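Local coordinates for probable porin (Pseudomonas aeruginosa, PDB 4FSP), which probably acts as an outer-membrane porin, a beta-barrel channel of the OprD family that would let small solutes cross the membrane, at residues A[17-23]-A[58-64]; A[70-76]-A[107-113]. All coordinates share one frame. Residue numbers count along the deposited sequence, not the author numbering.

Contact 1: A[17-23]-A[58-64]. With C8E ((hydroxyethyloxy)tri(ethyloxy)octane), chain B; C8E ((hydroxyethyloxy)tri(ethyloxy)octane), chain E.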
ATOM      1  N   GLU A  17     -23.535  18.552 -17.826  1.00 29.53           N
ATOM      2  CA  GLU A  17     -22.907  17.505 -18.629  1.00 26.55           C
ATOM      3  C   GLU A  17     -21.400  17.683 -18.525  1.00 28.96           C
ATOM      4  O   GLU A  17     -20.813  18.555 -19.172  1.00 33.52           O
ATOM      5  CB  GLU A  17     -23.402  17.536 -20.086  1.00 21.27           C
ATOM      6  CG  GLU A  17     -22.745  16.507 -20.968  1.00 21.13           C
ATOM      7  CD  GLU A  17     -22.652  15.141 -20.302  1.00 23.23           C
ATOM      8  OE1 GLU A  17     -21.531  14.612 -20.152  1.00 24.92           O
ATOM      9  OE2 GLU A  17     -23.702  14.579 -19.941  1.00 26.70           O
ATOM     10  N   GLY A  18     -20.771  16.862 -17.687  1.00 26.26           N
ATOM     11  CA  GLY A  18     -19.380  17.093 -17.318  1.00 23.48           C
ATOM     12  C   GLY A  18     -18.328  16.078 -17.734  1.00 29.69           C
ATOM     13  O   GLY A  18     -17.150  16.282 -17.442  1.00 28.44           O
ATOM     14  N   PHE A  19     -18.733  15.002 -18.410  1.00 28.77           N
ATOM     15  CA  PHE A  19     -17.799  13.949 -18.818  1.00 27.51           C
ATOM     16  C   PHE A  19     -16.569  14.507 -19.552  1.00 29.38           C
ATOM     17  O   PHE A  19     -15.424  14.296 -19.132  1.00 27.11           O
ATOM     18  CB  PHE A  19     -18.515  12.951 -19.728  1.00 26.97           C
ATOM     19  CG  PHE A  19     -17.720  11.705 -20.026  1.00 26.80           C
ATOM     20  CD1 PHE A  19     -16.649  11.729 -20.917  1.00 20.93           C
ATOM     21  CD2 PHE A  19     -18.064  10.494 -19.433  1.00 29.78           C
ATOM     22  CE1 PHE A  19     -15.920  10.558 -21.190  1.00 20.40           C
ATOM     23  CE2 PHE A  19     -17.348   9.321 -19.707  1.00 23.84           C
ATOM     24  CZ  PHE A  19     -16.283   9.350 -20.586  1.00 23.94           C
ATOM     25  N   LEU A  20     -16.807  15.199 -20.659  1.00 22.78           N
ATOM     26  CA  LEU A  20     -15.705  15.807 -21.377  1.00 26.87           C
ATOM     27  C   LEU A  20     -15.171  17.065 -20.686  1.00 34.17           C
ATOM     28  O   LEU A  20     -13.954  17.220 -20.538  1.00 29.81           O
ATOM     29  CB  LEU A  20     -16.110  16.109 -22.826  1.00 31.10           C
ATOM     30  CG  LEU A  20     -16.438  14.871 -23.677  1.00 31.64           C
ATOM     31  CD1 LEU A  20     -16.946  15.280 -25.062  1.00 24.63           C
ATOM     32  CD2 LEU A  20     -15.217  13.946 -23.796  1.00 22.88           C
ATOM     33  N   GLU A  21     -16.069  17.955 -20.257  1.00 29.02           N
ATOM     34  CA  GLU A  21     -15.664  19.258 -19.707  1.00 30.21           C
ATOM     35  C   GLU A  21     -14.761  19.142 -18.479  1.00 30.37           C
ATOM     36  O   GLU A  21     -13.794  19.884 -18.346  1.00 24.96           O
ATOM     37  CB  GLU A  21     -16.892  20.117 -19.365  1.00 35.92           C
ATOM     38  CG  GLU A  21     -16.559  21.426 -18.657  1.00 30.16           C
ATOM     39  CD  GLU A  21     -15.752  22.365 -19.536  1.00 35.91           C
ATOM     40  OE1 GLU A  21     -15.855  22.269 -20.773  1.00 41.33           O
ATOM     41  OE2 GLU A  21     -15.018  23.211 -18.996  1.00 48.46           O
ATOM     42  N   ASP A  22     -15.062  18.204 -17.591  1.00 21.60           N
ATOM     43  CA  ASP A  22     -14.256  18.045 -16.391  1.00 28.67           C
ATOM     44  C   ASP A  22     -13.165  16.986 -16.545  1.00 38.26           C
ATOM     45  O   ASP A  22     -12.509  16.609 -15.562  1.00 32.16           O
ATOM     46  CB  ASP A  22     -15.160  17.723 -15.190  1.00 32.37           C
ATOM     47  CG  ASP A  22     -16.251  18.757 -15.001  1.00 28.94           C
ATOM     48  OD1 ASP A  22     -15.995  19.939 -15.317  1.00 29.25           O
ATOM     49  OD2 ASP A  22     -17.354  18.396 -14.550  1.00 34.22           O
ATOM     50  N   SER A  23     -12.965  16.502 -17.767  1.00 33.70           N
ATOM     51  CA  SER A  23     -11.917  15.514 -17.987  1.00 27.33           C
ATOM     52  C   SER A  23     -10.568  16.111 -17.632  1.00 29.97           C
ATOM     53  O   SER A  23     -10.319  17.293 -17.882  1.00 31.15           O
ATOM     54  CB  SER A  23     -11.902  15.038 -19.441  1.00 30.92           C
ATOM     55  OG  SER A  23     -13.000  14.170 -19.703  1.00 32.36           O
ATOM     56  N   TYR A  58      -5.846   9.119 -17.233  1.00 36.59           N
ATOM     57  CA  TYR A  58      -6.998   9.907 -17.653  1.00 31.88           C
ATOM     58  C   TYR A  58      -8.197   9.698 -16.730  1.00 31.91           C
ATOM     59  O   TYR A  58      -8.534   8.564 -16.388  1.00 31.69           O
ATOM     60  CB  TYR A  58      -7.398   9.511 -19.075  1.00 29.51           C
ATOM     61  CG  TYR A  58      -8.751  10.032 -19.485  1.00 30.49           C
ATOM     62  CD1 TYR A  58      -8.909  11.350 -19.895  1.00 34.24           C
ATOM     63  CD2 TYR A  58      -9.870   9.210 -19.473  1.00 25.81           C
ATOM     64  CE1 TYR A  58     -10.155  11.843 -20.285  1.00 28.36           C
ATOM     65  CE2 TYR A  58     -11.128   9.698 -19.849  1.00 29.00           C
ATOM     66  CZ  TYR A  58     -11.260  11.012 -20.260  1.00 31.54           C
ATOM     67  OH  TYR A  58     -12.497  11.500 -20.647  1.00 27.16           O
ATOM     68  N   ARG A  59      -8.857  10.792 -16.361  1.00 33.92           N
ATOM     69  CA  ARG A  59     -10.042  10.743 -15.503  1.00 30.27           C
ATOM     70  C   ARG A  59     -11.131  11.627 -16.109  1.00 33.24           C
ATOM     71  O   ARG A  59     -10.981  12.852 -16.156  1.00 34.07           O
ATOM     72  CB  ARG A  59      -9.712  11.276 -14.100  1.00 29.80           C
ATOM     73  CG  ARG A  59      -8.523  10.618 -13.400  1.00 38.43           C
ATOM     74  CD  ARG A  59      -8.909   9.296 -12.781  1.00 55.59           C
ATOM     75  NE  ARG A  59      -7.755   8.573 -12.248  1.00 73.10           N
ATOM     76  CZ  ARG A  59      -7.465   8.457 -10.954  1.00 76.69           C
ATOM     77  NH1 ARG A  59      -8.246   9.018 -10.038  1.00 77.82           N
ATOM     78  NH2 ARG A  59      -6.390   7.775 -10.578  1.00 73.52           N
ATOM     79  N   SER A  60     -12.226  11.023 -16.564  1.00 28.02           N
ATOM     80  CA  SER A  60     -13.318  11.805 -17.137  1.00 31.87           C
ATOM     81  C   SER A  60     -14.065  12.494 -16.007  1.00 29.28           C
ATOM     82  O   SER A  60     -13.877  12.156 -14.840  1.00 26.90           O
ATOM     83  CB  SER A  60     -14.302  10.906 -17.873  1.00 27.59           C
ATOM     84  OG  SER A  60     -15.175  10.269 -16.932  1.00 27.93           O
ATOM     85  N   GLY A  61     -14.905  13.461 -16.359  1.00 25.83           N
ATOM     86  CA  GLY A  61     -15.927  13.945 -15.444  1.00 21.69           C
ATOM     87  C   GLY A  61     -17.134  13.010 -15.505  1.00 23.59           C
ATOM     88  O   GLY A  61     -17.002  11.845 -15.884  1.00 27.43           O
ATOM     89  N   TYR A  62     -18.317  13.518 -15.166  1.00 23.00           N
ATOM     90  CA  TYR A  62     -19.525  12.689 -15.130  1.00 23.10           C
ATOM     91  C   TYR A  62     -20.592  13.222 -16.055  1.00 22.52           C
ATOM     92  O   TYR A  62     -20.771  14.440 -16.160  1.00 26.93           O
ATOM     93  CB  TYR A  62     -20.086  12.615 -13.694  1.00 25.47           C
ATOM     94  CG  TYR A  62     -19.230  11.760 -12.795  1.00 28.21           C
ATOM     95  CD1 TYR A  62     -19.412  10.387 -12.750  1.00 27.90           C
ATOM     96  CD2 TYR A  62     -18.213  12.317 -12.024  1.00 23.92           C
ATOM     97  CE1 TYR A  62     -18.617   9.583 -11.942  1.00 31.27           C
ATOM     98  CE2 TYR A  62     -17.408  11.512 -11.199  1.00 20.25           C
ATOM     99  CZ  TYR A  62     -17.618  10.147 -11.177  1.00 27.60           C
ATOM    100  OH  TYR A  62     -16.846   9.331 -10.387  1.00 34.75           O
ATOM    101  N   THR A  63     -21.311  12.308 -16.710  1.00 19.27           N
ATOM    102  CA  THR A  63     -22.458  12.680 -17.528  1.00 21.96           C
ATOM    103  C   THR A  63     -23.532  13.299 -16.644  1.00 30.56           C
ATOM    104  O   THR A  63     -23.541  13.093 -15.424  1.00 31.60           O
ATOM    105  CB  THR A  63     -23.063  11.456 -18.259  1.00 24.45           C
ATOM    106  OG1 THR A  63     -23.356  10.422 -17.306  1.00 19.59           O
ATOM    107  CG2 THR A  63     -22.091  10.933 -19.316  1.00 24.19           C
ATOM    108  N   GLU A  64     -24.444  14.034 -17.266  1.00 33.24           N
ATOM    109  CA  GLU A  64     -25.511  14.733 -16.552  1.00 36.22           C
ATOM    110  C   GLU A  64     -26.587  13.791 -16.009  1.00 26.13           C
ATOM    111  O   GLU A  64     -26.857  12.735 -16.589  1.00 28.80           O
ATOM    112  CB  GLU A  64     -26.169  15.720 -17.512  1.00 26.88           C
ATOM    113  CG  GLU A  64     -27.180  16.662 -16.891  1.00 28.37           C
ATOM    114  CD  GLU A  64     -27.610  17.721 -17.889  1.00 39.67           C
ATOM    115  OE1 GLU A  64     -27.397  17.495 -19.103  1.00 32.71           O
ATOM    116  OE2 GLU A  64     -28.154  18.769 -17.477  1.00 42.76           O
TER
HETATM  117  C1  C8E B 401      -9.023   9.786 -23.852  1.00 54.01           C
HETATM  118  C2  C8E B 401     -10.129  10.772 -24.214  1.00 50.61           C
HETATM  119  C3  C8E B 401      -9.720  12.209 -23.910  1.00 50.06           C
HETATM  120  C4  C8E B 401     -10.935  13.102 -23.677  1.00 42.78           C
HETATM  121  C5  C8E B 401     -10.794  14.465 -24.346  1.00 42.47           C
HETATM  122  C6  C8E B 401     -11.545  15.564 -23.588  1.00 41.15           C
HETATM  123  C7  C8E B 401     -11.140  16.954 -24.078  1.00 47.10           C
HETATM  124  C8  C8E B 401     -12.036  18.064 -23.538  1.00 45.78           C
HETATM  125  O9  C8E B 401     -11.554  18.568 -22.309  1.00 49.76           O
HETATM  126  C10 C8E B 401     -11.040  19.877 -22.416  1.00 58.03           C
HETATM  127  C11 C8E B 401     -11.577  20.743 -21.282  1.00 62.76           C
HETATM  128  O12 C8E B 401     -10.678  20.700 -20.202  1.00 68.31           O
HETATM  129  C13 C8E B 401      -9.700  21.705 -20.341  1.00 73.09           C
HETATM  130  C14 C8E E 404     -22.381   7.051 -20.957  1.00 52.33           C
HETATM  131  O15 C8E E 404     -23.779   7.095 -21.148  1.00 57.04           O
HETATM  132  C16 C8E E 404     -24.289   8.414 -21.189  1.00 54.57           C
HETATM  133  C17 C8E E 404     -25.589   8.535 -20.400  1.00 50.06           C
HETATM  134  O18 C8E E 404     -26.001   9.888 -20.364  1.00 55.11           O
HETATM  135  C19 C8E E 404     -26.590  10.312 -21.573  1.00 58.29           C
HETATM  136  C20 C8E E 404     -27.349  11.606 -21.337  1.00 52.23           C
HETATM  137  O21 C8E E 404     -27.296  11.916 -19.959  1.00 53.71           O
HETATM  138  O   HOH W   1     -18.094  16.113 -13.868  1.00 30.60           O
HETATM  139  O   HOH W   2     -12.051  14.460 -13.846  1.00 47.45           O

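Contact 2: A[70-76]-A[107-113]. With C8E ((hydroxyethyloxy)tri(ethyloxy)octane), chain H.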
ATOM      1  N   GLY A  70     -19.019   7.772 -15.682  1.00 28.04           N
ATOM      2  CA  GLY A  70     -17.689   8.244 -16.038  1.00 24.37           C
ATOM      3  C   GLY A  70     -16.737   7.142 -16.468  1.00 24.73           C
ATOM      4  O   GLY A  70     -17.069   5.951 -16.417  1.00 26.22           O
ATOM      5  N   LEU A  71     -15.543   7.544 -16.896  1.00 29.09           N
ATOM      6  CA  LEU A  71     -14.542   6.601 -17.381  1.00 23.33           C
ATOM      7  C   LEU A  71     -13.137   7.042 -16.979  1.00 27.30           C
ATOM      8  O   LEU A  71     -12.749   8.184 -17.244  1.00 24.91           O
ATOM      9  CB  LEU A  71     -14.631   6.501 -18.900  1.00 24.78           C
ATOM     10  CG  LEU A  71     -13.536   5.675 -19.589  1.00 34.25           C
ATOM     11  CD1 LEU A  71     -13.638   4.214 -19.190  1.00 27.89           C
ATOM     12  CD2 LEU A  71     -13.634   5.810 -21.106  1.00 24.63           C
ATOM     13  N   ASP A  72     -12.393   6.155 -16.314  1.00 24.45           N
ATOM     14  CA  ASP A  72     -10.961   6.362 -16.088  1.00 27.67           C
ATOM     15  C   ASP A  72     -10.180   5.435 -17.002  1.00 32.43           C
ATOM     16  O   ASP A  72     -10.637   4.318 -17.332  1.00 29.33           O
ATOM     17  CB  ASP A  72     -10.542   6.083 -14.629  1.00 20.35           C
ATOM     18  CG  ASP A  72     -11.252   6.974 -13.636  1.00 26.63           C
ATOM     19  OD1 ASP A  72     -11.790   8.020 -14.066  1.00 34.17           O
ATOM     20  OD2 ASP A  72     -11.272   6.640 -12.421  1.00 28.15           O
ATOM     21  N   LEU A  73      -8.998   5.893 -17.399  1.00 32.20           N
ATOM     22  CA  LEU A  73      -8.127   5.115 -18.263  1.00 31.68           C
ATOM     23  C   LEU A  73      -6.699   5.180 -17.754  1.00 29.84           C
ATOM     24  O   LEU A  73      -6.185   6.262 -17.451  1.00 34.22           O
ATOM     25  CB  LEU A  73      -8.169   5.659 -19.693  1.00 33.03           C
ATOM     26  CG  LEU A  73      -9.392   5.276 -20.516  1.00 47.22           C
ATOM     27  CD1 LEU A  73      -9.378   6.000 -21.853  1.00 50.23           C
ATOM     28  CD2 LEU A  73      -9.359   3.783 -20.724  1.00 57.41           C
ATOM     29  N   LEU A  74      -6.060   4.018 -17.665  1.00 30.55           N
ATOM     30  CA  LEU A  74      -4.647   3.948 -17.331  1.00 34.97           C
ATOM     31  C   LEU A  74      -3.864   3.342 -18.493  1.00 34.48           C
ATOM     32  O   LEU A  74      -4.018   2.160 -18.815  1.00 37.32           O
ATOM     33  CB  LEU A  74      -4.430   3.115 -16.069  1.00 36.21           C
ATOM     34  CG  LEU A  74      -4.414   3.824 -14.710  1.00 50.16           C
ATOM     35  CD1 LEU A  74      -4.114   2.830 -13.581  1.00 53.34           C
ATOM     36  CD2 LEU A  74      -3.407   4.967 -14.693  1.00 47.73           C
ATOM     37  N   GLY A  75      -3.035   4.158 -19.131  1.00 36.66           N
ATOM     38  CA  GLY A  75      -2.165   3.673 -20.185  1.00 38.26           C
ATOM     39  C   GLY A  75      -0.753   3.554 -19.648  1.00 45.33           C
ATOM     40  O   GLY A  75      -0.178   4.535 -19.155  1.00 52.30           O
ATOM     41  N   LYS A  76      -0.194   2.351 -19.722  1.00 42.02           N
ATOM     42  CA  LYS A  76       1.151   2.119 -19.213  1.00 46.94           C
ATOM     43  C   LYS A  76       2.074   1.573 -20.296  1.00 43.43           C
ATOM     44  O   LYS A  76       1.719   0.640 -21.024  1.00 36.98           O
ATOM     45  CB  LYS A  76       1.109   1.161 -18.019  1.00 43.34           C
ATOM     46  CG  LYS A  76       0.174   1.629 -16.914  1.00 54.35           C
ATOM     47  CD  LYS A  76      -0.492   0.469 -16.190  1.00 58.95           C
ATOM     48  CE  LYS A  76       0.498  -0.301 -15.351  1.00 57.35           C
ATOM     49  NZ  LYS A  76      -0.219  -1.278 -14.489  1.00 54.97           N
ATOM     50  N   ARG A 107       0.153  -1.685 -21.585  1.00 44.42           N
ATOM     51  CA  ARG A 107      -1.131  -2.043 -21.027  1.00 47.51           C
ATOM     52  C   ARG A 107      -2.134  -0.894 -20.946  1.00 45.01           C
ATOM     53  O   ARG A 107      -1.773   0.256 -20.669  1.00 48.63           O
ATOM     54  CB  ARG A 107      -0.914  -2.657 -19.646  1.00 57.06           C
ATOM     55  CG  ARG A 107      -1.906  -3.736 -19.331  1.00 66.15           C
ATOM     56  CD  ARG A 107      -1.386  -4.679 -18.275  1.00 74.65           C
ATOM     57  NE  ARG A 107      -2.496  -5.431 -17.715  1.00 81.10           N
ATOM     58  CZ  ARG A 107      -3.283  -4.956 -16.758  1.00 87.76           C
ATOM     59  NH1 ARG A 107      -3.047  -3.751 -16.256  1.00 87.81           N
ATOM     60  NH2 ARG A 107      -4.286  -5.686 -16.290  1.00 92.02           N
ATOM     61  N   LEU A 108      -3.401  -1.222 -21.162  1.00 38.52           N
ATOM     62  CA  LEU A 108      -4.465  -0.237 -21.071  1.00 43.25           C
ATOM     63  C   LEU A 108      -5.528  -0.735 -20.102  1.00 39.46           C
ATOM     64  O   LEU A 108      -6.126  -1.784 -20.325  1.00 46.48           O
ATOM     65  CB  LEU A 108      -5.086  -0.019 -22.451  1.00 49.23           C
ATOM     66  CG  LEU A 108      -5.312   1.430 -22.887  1.00 56.82           C
ATOM     67  CD1 LEU A 108      -6.192   1.483 -24.137  1.00 60.72           C
ATOM     68  CD2 LEU A 108      -5.923   2.238 -21.756  1.00 52.36           C
ATOM     69  N   ASP A 109      -5.764   0.002 -19.022  1.00 31.16           N
ATOM     70  CA  ASP A 109      -6.821  -0.393 -18.081  1.00 28.06           C
ATOM     71  C   ASP A 109      -7.947   0.623 -17.992  1.00 28.85           C
ATOM     72  O   ASP A 109      -7.718   1.795 -17.686  1.00 38.94           O
ATOM     73  CB  ASP A 109      -6.256  -0.647 -16.692  1.00 29.98           C
ATOM     74  CG  ASP A 109      -5.452  -1.920 -16.623  1.00 37.17           C
ATOM     75  OD1 ASP A 109      -6.052  -2.999 -16.773  1.00 42.48           O
ATOM     76  OD2 ASP A 109      -4.222  -1.848 -16.413  1.00 39.39           O
ATOM     77  N   ALA A 110      -9.162   0.151 -18.254  1.00 28.86           N
ATOM     78  CA  ALA A 110     -10.344   0.994 -18.248  1.00 26.86           C
ATOM     79  C   ALA A 110     -11.138   0.769 -16.975  1.00 33.19           C
ATOM     80  O   ALA A 110     -11.183  -0.340 -16.443  1.00 32.46           O
ATOM     81  CB  ALA A 110     -11.221   0.698 -19.460  1.00 24.60           C
ATOM     82  N   THR A 111     -11.790   1.823 -16.503  1.00 29.16           N
ATOM     83  CA  THR A 111     -12.654   1.716 -15.343  1.00 25.84           C
ATOM     84  C   THR A 111     -13.914   2.538 -15.581  1.00 26.23           C
ATOM     85  O   THR A 111     -13.838   3.754 -15.777  1.00 27.72           O
ATOM     86  CB  THR A 111     -11.934   2.226 -14.067  1.00 26.56           C
ATOM     87  OG1 THR A 111     -10.677   1.549 -13.918  1.00 24.09           O
ATOM     88  CG2 THR A 111     -12.797   1.992 -12.814  1.00 20.05           C
ATOM     89  N   ALA A 112     -15.066   1.873 -15.600  1.00 26.06           N
ATOM     90  CA  ALA A 112     -16.330   2.590 -15.594  1.00 24.96           C
ATOM     91  C   ALA A 112     -16.602   3.075 -14.166  1.00 32.40           C
ATOM     92  O   ALA A 112     -16.313   2.375 -13.170  1.00 25.26           O
ATOM     93  CB  ALA A 112     -17.465   1.698 -16.079  1.00 28.15           C
ATOM     94  N   LYS A 113     -17.129   4.288 -14.054  1.00 30.46           N
ATOM     95  CA  LYS A 113     -17.511   4.790 -12.747  1.00 27.91           C
ATOM     96  C   LYS A 113     -18.940   5.332 -12.755  1.00 28.79           C
ATOM     97  O   LYS A 113     -19.331   6.080 -13.652  1.00 20.83           O
ATOM     98  CB  LYS A 113     -16.492   5.803 -12.207  1.00 28.64           C
ATOM     99  CG  LYS A 113     -16.277   7.036 -13.069  1.00 34.41           C
ATOM    100  CD  LYS A 113     -15.020   7.824 -12.653  1.00 28.21           C
ATOM    101  CE  LYS A 113     -14.864   9.070 -13.525  1.00 23.88           C
ATOM    102  NZ  LYS A 113     -13.619   9.861 -13.238  1.00 25.30           N
TER
HETATM  103  C2  C8E H 407      -2.192  -5.306 -26.353  1.00 60.97           C
HETATM  104  C3  C8E H 407      -1.533  -4.151 -25.615  1.00 57.25           C
HETATM  105  C4  C8E H 407      -2.539  -3.038 -25.374  1.00 52.32           C
HETATM  106  C5  C8E H 407      -2.003  -1.696 -25.853  1.00 50.21           C
HETATM  107  C6  C8E H 407      -1.532  -0.855 -24.672  1.00 46.21           C
HETATM  108  C7  C8E H 407      -1.196   0.575 -25.091  1.00 52.91           C
HETATM  109  C8  C8E H 407      -1.153   1.512 -23.889  1.00 58.28           C
HETATM  110  O9  C8E H 407       0.053   2.250 -23.879  1.00 64.48           O
HETATM  111  C10 C8E H 407      -0.142   3.606 -23.551  1.00 61.82           C
HETATM  112  C11 C8E H 407       1.167   4.191 -23.030  1.00 63.58           C
HETATM  113  O12 C8E H 407       1.038   5.593 -23.071  1.00 69.83           O
HETATM  114  C13 C8E H 407       2.080   6.310 -22.454  1.00 65.73           C
HETATM  115  C14 C8E H 407       2.118   7.679 -23.129  1.00 66.82           C
HETATM  116  O   HOH W   3     -11.580   8.524 -10.839  1.00 37.22           O

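Contact 1: A[17-23]-A[58-64]
Phe-19, Glu-17 and Gly-61 lose the most area where residues 17-23 fold against residues 58-64, a contact that buries 505 Å² in total. The Phe-19 ring lies on Ser-60 in a CH-pi contact: Ser-60 CB sits 3.6 Å from the ring centroid and 10° off the ring normal, so it is over the face. Phe-19 CE1 also comes within 3.6 Å of Tyr-58 OH. The backbone of Phe-19 is held too, since Gly-61 N donates to Phe-19 O (2.9 Å, 156°). That same Phe-19 O accepts a very short bond from Ser-23 OG (2.5 Å), and Tyr-58 OH donates to Ser-23 OG (2.9 Å), which makes a short relay between the segments.

Glu-17 bridges with its carboxylate: OE2 accepts from Glu-64 N (2.8 Å, 158°), while OE1 takes a weak bond from Phe-19 N (3.3 Å). Next to it, Gly-18 N donates to Tyr-62 O (2.9 Å, 136°).

Gly-61 packs its bare CA 3.3 Å from Gly-18 O and 3.9 Å from Asp-22 CB; a beta carbon here would clash with both residues. Water 1 extends the seam, donating to Asp-22 OD2 (2.5 Å) and accepting from Tyr-62 N (2.9 Å).

The N-terminal segment thus lies across the turn after strand 47-59, at the barrel end where the C-terminal Phe-408 touches Ser-23 and Tyr-58; in such barrels this is the periplasmic end. Two of the four direct hydrogen bonds join backbone to backbone and a third uses a backbone amide, so the fit depends largely on main-chain course and close approach at Gly-61.

Contact 2: A[70-76]-A[107-113]
The salt bridge from Lys-113 NZ to Asp-72 OD1, at 2.7 Å, is a diagonal link, because Asp-72 is registered opposite Thr-111 and Lys-113 opposite Gly-70. Lys-113 NZ has a second partner in Ser-60 O, and water 3 donates to Asp-72 OD2 (2.5 Å). The lysine chain can cross over Gly-70 because this residue has no side chain; a beta carbon would lie 2.6 Å from Lys-113 CE, a clash.

Beneath it run eight backbone hydrogen bonds of 2.7 to 2.9 Å, two for each of the pairs Gly-70/Lys-113, Asp-72/Thr-111, Leu-74/Asp-109 and Lys-76/Arg-107; for example, Leu-74 N donates to Asp-109 O at 2.8 Å and 163°. The axes pass 4.6 Å apart at 158°, the twisted antiparallel pairing of neighbouring staves in a porin beta-barrel. Asp-72, Thr-111, Lys-113, Asp-109, Lys-76 and Arg-107 share one face with Leu-74, a mainly polar set consistent with the lumen side of the wall. Loops pack on this face, Lys-76 touching Phe-141 and Asp-109 touching Val-144.

Leu-71, Leu-73, Leu-108 and Ala-110 share the opposite face. There Leu-73 CD2 packs 3.9 Å from Leu-108 CD2 and 3.8 Å from Ala-110 CB. Detergent lies against the strands nearby, with C8E (chain H) C10 3.9 Å from Gly-75 CA, as a membrane-facing wall would allow.

Contact 2 is regular barrel wall, centred about 20 Å from the centre of the chain; contact 1 lies farther out, its centre about 28 Å away, at the barrel's end. Both are partly buried, but contact 2 covers 676 Å² through an unbroken strand ladder with one mainly polar and one apolar face, whereas contact 1 relies on irregular backbone bonds, side-chain hydroxyls and water. Strands 47-59 and 67-80 are neighbours in the same sheet, and the two contacts, with centres about 14 Å apart, meet at Ser-60. Its OG lies 2.7 Å from Leu-71 N and its O 2.8 Å from Lys-113 NZ, both probable hydrogen bonds, so the turn of contact 1 reaches both strands of contact 2.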